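Long-range contacts in cytoplasmic protein (Cryptococcus neoformans var. grubii serotype A, PDB 7LPQ), which probably hydrolyses steryl beta-glucosides, releasing glucose, as a fungal glycosidase of glycosyl hydrolase family 5: residues Ser83-Leu88 against Cys131-Phe136; Phe467-Ile472 against Gln484-Gly489; Arg667-Ala672 against Glu708-Phe713. All coordinates share one frame; numbering follows the deposited sequence.

Contact 1. Residues Ser83-Leu88 against Cys131-Phe136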
# COMPACT_ATOMS: atom_id res chain seq x y z
N SER A 83 22.91 -3.10 10.69
CA SER A 83 21.64 -3.81 10.80
C SER A 83 20.99 -4.05 9.45
O SER A 83 20.19 -4.97 9.32
CB SER A 83 20.69 -3.02 11.70
OG SER A 83 20.31 -1.80 11.09
N ALA A 84 21.34 -3.25 8.44
CA ALA A 84 20.64 -3.33 7.17
C ALA A 84 20.82 -4.69 6.51
O ALA A 84 19.87 -5.26 5.96
CB ALA A 84 21.11 -2.22 6.23
N ASP A 85 22.04 -5.24 6.57
CA ASP A 85 22.31 -6.51 5.91
C ASP A 85 21.61 -7.67 6.63
O ASP A 85 21.17 -8.63 5.99
CB ASP A 85 23.81 -6.77 5.84
CG ASP A 85 24.50 -5.87 4.83
OD1 ASP A 85 24.52 -6.22 3.64
OD2 ASP A 85 25.03 -4.81 5.25
N LEU A 86 21.53 -7.60 7.95
CA LEU A 86 20.83 -8.64 8.70
C LEU A 86 19.36 -8.68 8.31
O LEU A 86 18.81 -9.75 8.04
CB LEU A 86 20.99 -8.39 10.20
CG LEU A 86 21.05 -9.62 11.08
CD1 LEU A 86 22.37 -10.36 10.91
CD2 LEU A 86 20.83 -9.23 12.54
N HIS A 87 18.71 -7.51 8.27
CA HIS A 87 17.31 -7.45 7.88
C HIS A 87 17.12 -8.02 6.48
O HIS A 87 16.20 -8.81 6.24
CB HIS A 87 16.81 -6.01 7.94
CG HIS A 87 16.60 -5.50 9.32
ND1 HIS A 87 15.76 -6.11 10.22
CD2 HIS A 87 17.12 -4.43 9.97
CE1 HIS A 87 15.77 -5.44 11.36
NE2 HIS A 87 16.59 -4.42 11.24
N LEU A 88 17.99 -7.64 5.54
CA LEU A 88 17.84 -8.14 4.18
C LEU A 88 18.14 -9.63 4.10
O LEU A 88 17.50 -10.34 3.31
CB LEU A 88 18.74 -7.37 3.22
CG LEU A 88 18.31 -5.92 2.97
CD1 LEU A 88 19.52 -5.08 2.59
CD2 LEU A 88 17.25 -5.84 1.89
N CYS A 131 19.94 -3.69 -1.78
CA CYS A 131 18.86 -4.57 -2.21
C CYS A 131 19.24 -5.34 -3.46
O CYS A 131 18.97 -6.54 -3.58
CB CYS A 131 17.59 -3.75 -2.45
SG CYS A 131 16.90 -2.91 -0.97
N LYS A 132 19.88 -4.65 -4.42
CA LYS A 132 20.36 -5.32 -5.63
C LYS A 132 21.41 -6.37 -5.29
O LYS A 132 21.39 -7.49 -5.83
CB LYS A 132 20.94 -4.28 -6.60
CG LYS A 132 21.70 -4.88 -7.78
CD LYS A 132 22.00 -3.81 -8.83
CE LYS A 132 22.85 -4.35 -9.96
NZ LYS A 132 24.30 -4.31 -9.62
N GLU A 133 22.34 -6.02 -4.40
CA GLU A 133 23.38 -6.95 -4.01
C GLU A 133 22.81 -8.17 -3.30
O GLU A 133 23.40 -9.25 -3.33
CB GLU A 133 24.40 -6.21 -3.15
CG GLU A 133 25.05 -6.99 -2.04
CD GLU A 133 26.12 -6.16 -1.33
OE1 GLU A 133 26.81 -5.36 -2.01
OE2 GLU A 133 26.27 -6.31 -0.09
N TRP A 134 21.64 -8.03 -2.67
CA TRP A 134 20.97 -9.16 -2.03
C TRP A 134 19.97 -9.84 -2.94
O TRP A 134 19.25 -10.74 -2.49
CB TRP A 134 20.28 -8.70 -0.74
CG TRP A 134 21.23 -8.62 0.41
CD1 TRP A 134 21.92 -7.52 0.83
CD2 TRP A 134 21.61 -9.69 1.29
NE1 TRP A 134 22.71 -7.84 1.91
CE2 TRP A 134 22.54 -9.16 2.21
CE3 TRP A 134 21.26 -11.04 1.38
CZ2 TRP A 134 23.11 -9.94 3.21
CZ3 TRP A 134 21.83 -11.81 2.38
CH2 TRP A 134 22.75 -11.26 3.28
N GLY A 135 19.90 -9.44 -4.21
CA GLY A 135 19.13 -10.19 -5.19
C GLY A 135 17.66 -9.88 -5.23
O GLY A 135 16.89 -10.69 -5.75
N PHE A 136 17.23 -8.73 -4.71
CA PHE A 136 15.82 -8.38 -4.70
C PHE A 136 15.46 -7.62 -5.97
O PHE A 136 16.22 -6.77 -6.46
CB PHE A 136 15.48 -7.51 -3.48
CG PHE A 136 15.46 -8.25 -2.19
CD1 PHE A 136 14.31 -8.91 -1.77
CD2 PHE A 136 16.57 -8.28 -1.38
CE1 PHE A 136 14.29 -9.60 -0.57
CE2 PHE A 136 16.55 -8.97 -0.17
CZ PHE A 136 15.41 -9.62 0.23
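L88 and W134 form the centre of this contact, which shows how one indole can be fixed both through its edge and through its face. The CB of L88 sits over the five-membered ring, 4.0 Å from its centroid and almost directly above it, a CH-pi contact made by the root of the side chain. With CG of L88 anti to the carbonyl carbon (chi1 -70°), the branches split: CD1 stays against CD1 of W134, while CD2 passes on to CE2 of F136 at 3.8 Å and also touches the sulfur of C131.

The indole edge is held by D85. W134 NE1 gives a nearly straight hydrogen bond to D85 OD1 (3.0 Å, 169°), and the oxygen lies almost exactly in the indole plane. On the acid's side the fit is less regular, since OD1 is approached from its anti side and the carboxylate is turned 48° from the ring. The in-plane bond at the edge and L88 over the face together restrict the rotation of the indole; the backbone O of D85 lies over the same face as L88 CB, toward the rim. E133 brings a second carboxylate near, its OE2 4.1 Å from D85 OD1; the salt bridge from D85 OD2 to K130 probably offsets that like charge.

F136 turns its ring edge to the backbone O of L88, with CZ 3.8 Å away. The helix ends just before it in a Schellman motif with G135, at positive phi, as C-prime residue: F136 N bonds to C131 O and G135 N to K132 O.

Helix 83-93 is thus joined to the C-terminal end of helix 118-133; C131 and F136 also touch L99 on strand 98-104, and W134 reaches P642 and I645 on helix 642-647.

Contact 2. Residues Phe467-Ile472 against Gln484-Gly489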
# COMPACT_ATOMS: atom_id res chain seq x y z
N PHE A 467 -16.44 -15.78 11.92
CA PHE A 467 -17.20 -15.43 10.73
C PHE A 467 -16.44 -14.37 9.95
O PHE A 467 -15.51 -13.74 10.45
CB PHE A 467 -18.58 -14.89 11.11
CG PHE A 467 -18.51 -13.59 11.86
CD1 PHE A 467 -18.28 -13.58 13.22
CD2 PHE A 467 -18.62 -12.38 11.19
CE1 PHE A 467 -18.20 -12.39 13.92
CE2 PHE A 467 -18.55 -11.18 11.88
CZ PHE A 467 -18.33 -11.18 13.24
N ASN A 468 -16.87 -14.14 8.71
CA ASN A 468 -16.33 -13.08 7.88
C ASN A 468 -17.33 -12.80 6.77
O ASN A 468 -18.33 -13.51 6.61
CB ASN A 468 -14.96 -13.44 7.32
CG ASN A 468 -14.10 -12.21 7.05
OD1 ASN A 468 -14.57 -11.23 6.47
ND2 ASN A 468 -12.84 -12.26 7.47
N ALA A 469 -17.06 -11.76 5.98
CA ALA A 469 -17.99 -11.33 4.95
C ALA A 469 -17.24 -10.91 3.70
O ALA A 469 -16.10 -10.46 3.76
CB ALA A 469 -18.88 -10.17 5.44
N ASP A 470 -17.91 -11.06 2.55
CA ASP A 470 -17.33 -10.81 1.24
C ASP A 470 -17.41 -9.32 0.94
O ASP A 470 -18.39 -8.81 0.39
CB ASP A 470 -18.05 -11.65 0.19
CG ASP A 470 -17.62 -11.32 -1.22
OD1 ASP A 470 -16.59 -10.63 -1.40
OD2 ASP A 470 -18.32 -11.75 -2.16
N ALA A 471 -16.34 -8.60 1.28
CA ALA A 471 -16.32 -7.15 1.10
C ALA A 471 -16.58 -6.77 -0.34
O ALA A 471 -17.42 -5.90 -0.62
CB ALA A 471 -14.97 -6.59 1.57
N ILE A 472 -15.88 -7.41 -1.28
CA ILE A 472 -15.97 -7.00 -2.68
C ILE A 472 -17.35 -7.33 -3.24
O ILE A 472 -17.91 -6.56 -4.04
CB ILE A 472 -14.85 -7.67 -3.50
CG1 ILE A 472 -13.50 -7.14 -3.03
CG2 ILE A 472 -15.05 -7.39 -4.98
CD1 ILE A 472 -12.30 -7.85 -3.64
N GLN A 484 -26.30 -12.33 3.61
CA GLN A 484 -25.94 -13.38 2.66
C GLN A 484 -24.48 -13.29 2.22
O GLN A 484 -24.00 -14.19 1.52
CB GLN A 484 -26.85 -13.31 1.44
CG GLN A 484 -28.15 -14.09 1.59
CD GLN A 484 -27.94 -15.50 2.15
OE1 GLN A 484 -28.13 -15.73 3.35
NE2 GLN A 484 -27.52 -16.43 1.30
N ALA A 485 -23.76 -12.24 2.62
CA ALA A 485 -22.34 -12.12 2.33
C ALA A 485 -21.47 -12.78 3.39
O ALA A 485 -20.25 -12.76 3.27
CB ALA A 485 -21.96 -10.65 2.19
N VAL A 486 -22.08 -13.37 4.42
CA VAL A 486 -21.33 -13.90 5.56
C VAL A 486 -21.00 -15.37 5.34
O VAL A 486 -21.80 -16.13 4.76
CB VAL A 486 -22.13 -13.72 6.86
CG1 VAL A 486 -21.40 -14.37 8.04
CG2 VAL A 486 -22.37 -12.24 7.13
N ARG A 487 -19.83 -15.78 5.81
CA ARG A 487 -19.42 -17.17 5.79
C ARG A 487 -18.92 -17.54 7.18
O ARG A 487 -18.38 -16.70 7.91
CB ARG A 487 -18.31 -17.46 4.77
CG ARG A 487 -18.44 -16.71 3.46
CD ARG A 487 -19.21 -17.49 2.40
NE ARG A 487 -19.26 -16.72 1.15
CZ ARG A 487 -20.31 -16.00 0.75
NH1 ARG A 487 -21.43 -15.98 1.46
NH2 ARG A 487 -20.24 -15.33 -0.39
N ILE A 488 -19.10 -18.81 7.55
CA ILE A 488 -18.72 -19.32 8.86
C ILE A 488 -17.71 -20.44 8.66
O ILE A 488 -17.83 -21.22 7.72
CB ILE A 488 -19.94 -19.83 9.65
CG1 ILE A 488 -20.80 -18.66 10.11
CG2 ILE A 488 -19.49 -20.67 10.84
CD1 ILE A 488 -21.84 -18.25 9.09
N GLY A 489 -16.74 -20.51 9.55
CA GLY A 489 -15.77 -21.59 9.51
C GLY A 489 -14.55 -21.26 8.67
O GLY A 489 -14.62 -20.51 7.69
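F467 meets I488 and V486 at the start of a two-stranded antiparallel ladder, a compact example of backbone pairing with side chains dealt alternately to two faces. Its CB lies 4.2 Å from V486 CG1, but with CG set between the backbone N and the carbonyl carbon (chi1 65°) the ring is led away from strand 486-488, toward L457 of helix 456-461.

N468 pairs with R487 through both backbone bonds, N468 N to R487 O and R487 N to N468 O, the second at 2.8 Å and fairly straight (164°). Its amide turns back on its own chain, where OD1 accepts A469 N on a lone pair; ND2 goes to D455.

A469 returns to the face of F467 and V486. Its CB rests 3.6 Å from A485 O and 4.4 Å from V486 CG2.

At D470 the pairing ends with a bond from its N to A485 O (3.0 Å). The carboxylate caps the following helix through OD1 to G473 N and is bonded to Y479 by OD2. R487 NH2 stands 4.4 Å from that OD2, which lies well out of the guanidinium plane, so any attraction is one of charge alone; NH1 binds Q484 O.

The arrangement is a two-stranded antiparallel ribbon whose strands each run into a helix, 490-512 after G489 and 471-475 capped by D470; A471 of the latter touches the bound pyrrolidine ligand YAJ.

Contact 3. Residues Arg667-Ala672 against Glu708-Phe713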
# COMPACT_ATOMS: atom_id res chain seq x y z
N ARG A 667 6.48 -19.27 3.24
CA ARG A 667 5.79 -20.40 2.63
C ARG A 667 6.55 -20.88 1.41
O ARG A 667 7.29 -20.11 0.79
CB ARG A 667 4.36 -20.01 2.22
CG ARG A 667 3.65 -19.04 3.17
CD ARG A 667 2.58 -18.23 2.44
NE ARG A 667 1.56 -19.09 1.84
CZ ARG A 667 0.56 -19.65 2.51
NH1 ARG A 667 0.43 -19.45 3.81
NH2 ARG A 667 -0.31 -20.42 1.87
N PRO A 668 6.38 -22.15 1.05
CA PRO A 668 6.94 -22.63 -0.23
C PRO A 668 6.19 -22.02 -1.40
O PRO A 668 4.99 -21.78 -1.35
CB PRO A 668 6.73 -24.15 -0.16
CG PRO A 668 5.53 -24.32 0.74
CD PRO A 668 5.63 -23.21 1.76
N TYR A 669 6.92 -21.77 -2.48
CA TYR A 669 6.32 -21.24 -3.69
C TYR A 669 7.33 -21.33 -4.83
O TYR A 669 8.53 -21.40 -4.58
CB TYR A 669 5.85 -19.79 -3.50
CG TYR A 669 6.95 -18.74 -3.60
CD1 TYR A 669 7.75 -18.44 -2.51
CD2 TYR A 669 7.15 -18.04 -4.78
CE1 TYR A 669 8.73 -17.47 -2.59
CE2 TYR A 669 8.13 -17.07 -4.88
CZ TYR A 669 8.92 -16.79 -3.78
OH TYR A 669 9.90 -15.82 -3.87
N PRO A 670 6.85 -21.32 -6.08
CA PRO A 670 7.77 -21.43 -7.22
C PRO A 670 8.25 -20.08 -7.72
O PRO A 670 7.47 -19.31 -8.28
CB PRO A 670 6.90 -22.15 -8.26
CG PRO A 670 5.53 -21.64 -7.99
CD PRO A 670 5.44 -21.33 -6.51
N VAL A 671 9.55 -19.80 -7.56
CA VAL A 671 10.06 -18.50 -7.97
C VAL A 671 10.08 -18.38 -9.49
O VAL A 671 9.80 -17.32 -10.04
CB VAL A 671 11.45 -18.26 -7.36
CG1 VAL A 671 11.38 -18.34 -5.84
CG2 VAL A 671 12.46 -19.26 -7.89
N ALA A 672 10.41 -19.47 -10.18
CA ALA A 672 10.48 -19.47 -11.64
C ALA A 672 10.06 -20.83 -12.15
O ALA A 672 10.45 -21.86 -11.59
CB ALA A 672 11.89 -19.12 -12.13
N GLU A 708 12.26 -23.61 -10.48
CA GLU A 708 12.91 -23.41 -9.19
C GLU A 708 11.85 -23.11 -8.14
O GLU A 708 11.01 -22.22 -8.34
CB GLU A 708 13.93 -22.26 -9.24
CG GLU A 708 14.67 -22.03 -7.92
CD GLU A 708 15.64 -20.85 -7.98
OE1 GLU A 708 15.81 -20.16 -6.94
OE2 GLU A 708 16.22 -20.60 -9.06
N ILE A 709 11.90 -23.84 -7.03
CA ILE A 709 10.92 -23.70 -5.96
C ILE A 709 11.65 -23.47 -4.65
O ILE A 709 12.63 -24.17 -4.34
CB ILE A 709 10.00 -24.93 -5.85
CG1 ILE A 709 9.21 -25.13 -7.14
CG2 ILE A 709 9.07 -24.79 -4.67
CD1 ILE A 709 8.67 -26.52 -7.34
N TYR A 710 11.17 -22.50 -3.87
CA TYR A 710 11.71 -22.21 -2.55
C TYR A 710 11.04 -23.13 -1.53
O TYR A 710 9.81 -23.24 -1.50
CB TYR A 710 11.49 -20.74 -2.20
CG TYR A 710 11.69 -20.40 -0.75
CD1 TYR A 710 12.95 -20.23 -0.22
CD2 TYR A 710 10.60 -20.25 0.11
CE1 TYR A 710 13.15 -19.92 1.11
CE2 TYR A 710 10.78 -19.94 1.44
CZ TYR A 710 12.06 -19.78 1.94
OH TYR A 710 12.26 -19.48 3.27
N LEU A 711 11.85 -23.82 -0.73
CA LEU A 711 11.36 -24.71 0.33
C LEU A 711 11.86 -24.20 1.67
O LEU A 711 13.03 -24.44 2.04
CB LEU A 711 11.83 -26.14 0.09
CG LEU A 711 11.16 -26.90 -1.05
CD1 LEU A 711 11.77 -28.30 -1.20
CD2 LEU A 711 9.66 -27.01 -0.85
N PRO A 712 11.03 -23.50 2.45
CA PRO A 712 11.54 -22.86 3.67
C PRO A 712 11.96 -23.87 4.74
O PRO A 712 11.24 -24.84 5.04
CB PRO A 712 10.35 -22.01 4.15
CG PRO A 712 9.14 -22.63 3.51
CD PRO A 712 9.62 -23.18 2.19
N PHE A 713 13.13 -23.61 5.34
CA PHE A 713 13.52 -24.32 6.55
C PHE A 713 12.45 -24.20 7.63
O PHE A 713 12.28 -25.10 8.46
CB PHE A 713 14.84 -23.78 7.09
CG PHE A 713 16.05 -24.16 6.28
CD1 PHE A 713 16.11 -25.36 5.59
CD2 PHE A 713 17.16 -23.32 6.24
CE1 PHE A 713 17.23 -25.71 4.86
CE2 PHE A 713 18.29 -23.67 5.51
CZ PHE A 713 18.33 -24.86 4.82
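E708, Y710 and V671 bury the most surface here, and together they illustrate how an interior strand takes in an extra residue while the pairing carries on. The extended side chain of E708, its CG anti to the backbone N (chi1 -178°), runs obliquely across V671. The valine's CG2 lies against the aliphatic part of the acid, 3.5 Å from CG, and is also close to OE1. In the backbone, V671 and A672 both face E708: its O receives weak bonds from V671 N and A672 N, and its N gives a firm one to A672 O (2.8 Å, 162°).

Y710 pairs with Y669. Y710 N donates to Y669 O at 2.9 Å, whereas the return bond from Y669 N to Y710 O is weak at 3.4 Å. The ring of Y710 turns its edge to the backbone O of R667, which lies in the ring plane 3.4 Å from CD2, while P712 N sits over one face. Both phenols continue beyond the pair, Y710 OH to the backbone O of A93 and Y669 OH to that of G95, tying this sheet to the end of helix 83-93 and the residues that follow it.

On the other face P670 CB rests 3.9 Å from I709 CG1. Further along, P668 and P712 cross at about a right angle, CB to CD at 3.8 Å, just beyond the last paired residues.

The doubled residue opposite E708 is a classic beta bulge, set in antiparallel strands of the family 5 C-terminal domain, whose strand 669-673 also pairs with strand 35-43.

How the contacts relate
The three contacts follow one another along the chain without touching. Contacts 1 and 3 are the closest pair, with centres 19 Å and nearest atoms about 8 Å apart, on the same side of the chain's centre; the first belongs to the cellulase-like region, the second to the C-terminal domain. Helix 83-93 links them, because it carries D85 and L88 of contact 1 and, at its end, the A93 carbonyl that accepts the Y710 hydroxyl of contact 3. Contact 2 stands apart, its centre 39 Å from that of contact 1 and 31 Å from that of contact 3. It lies by the ligand: A471 touches YAJ, and the N468 side chain is about 8 Å from it.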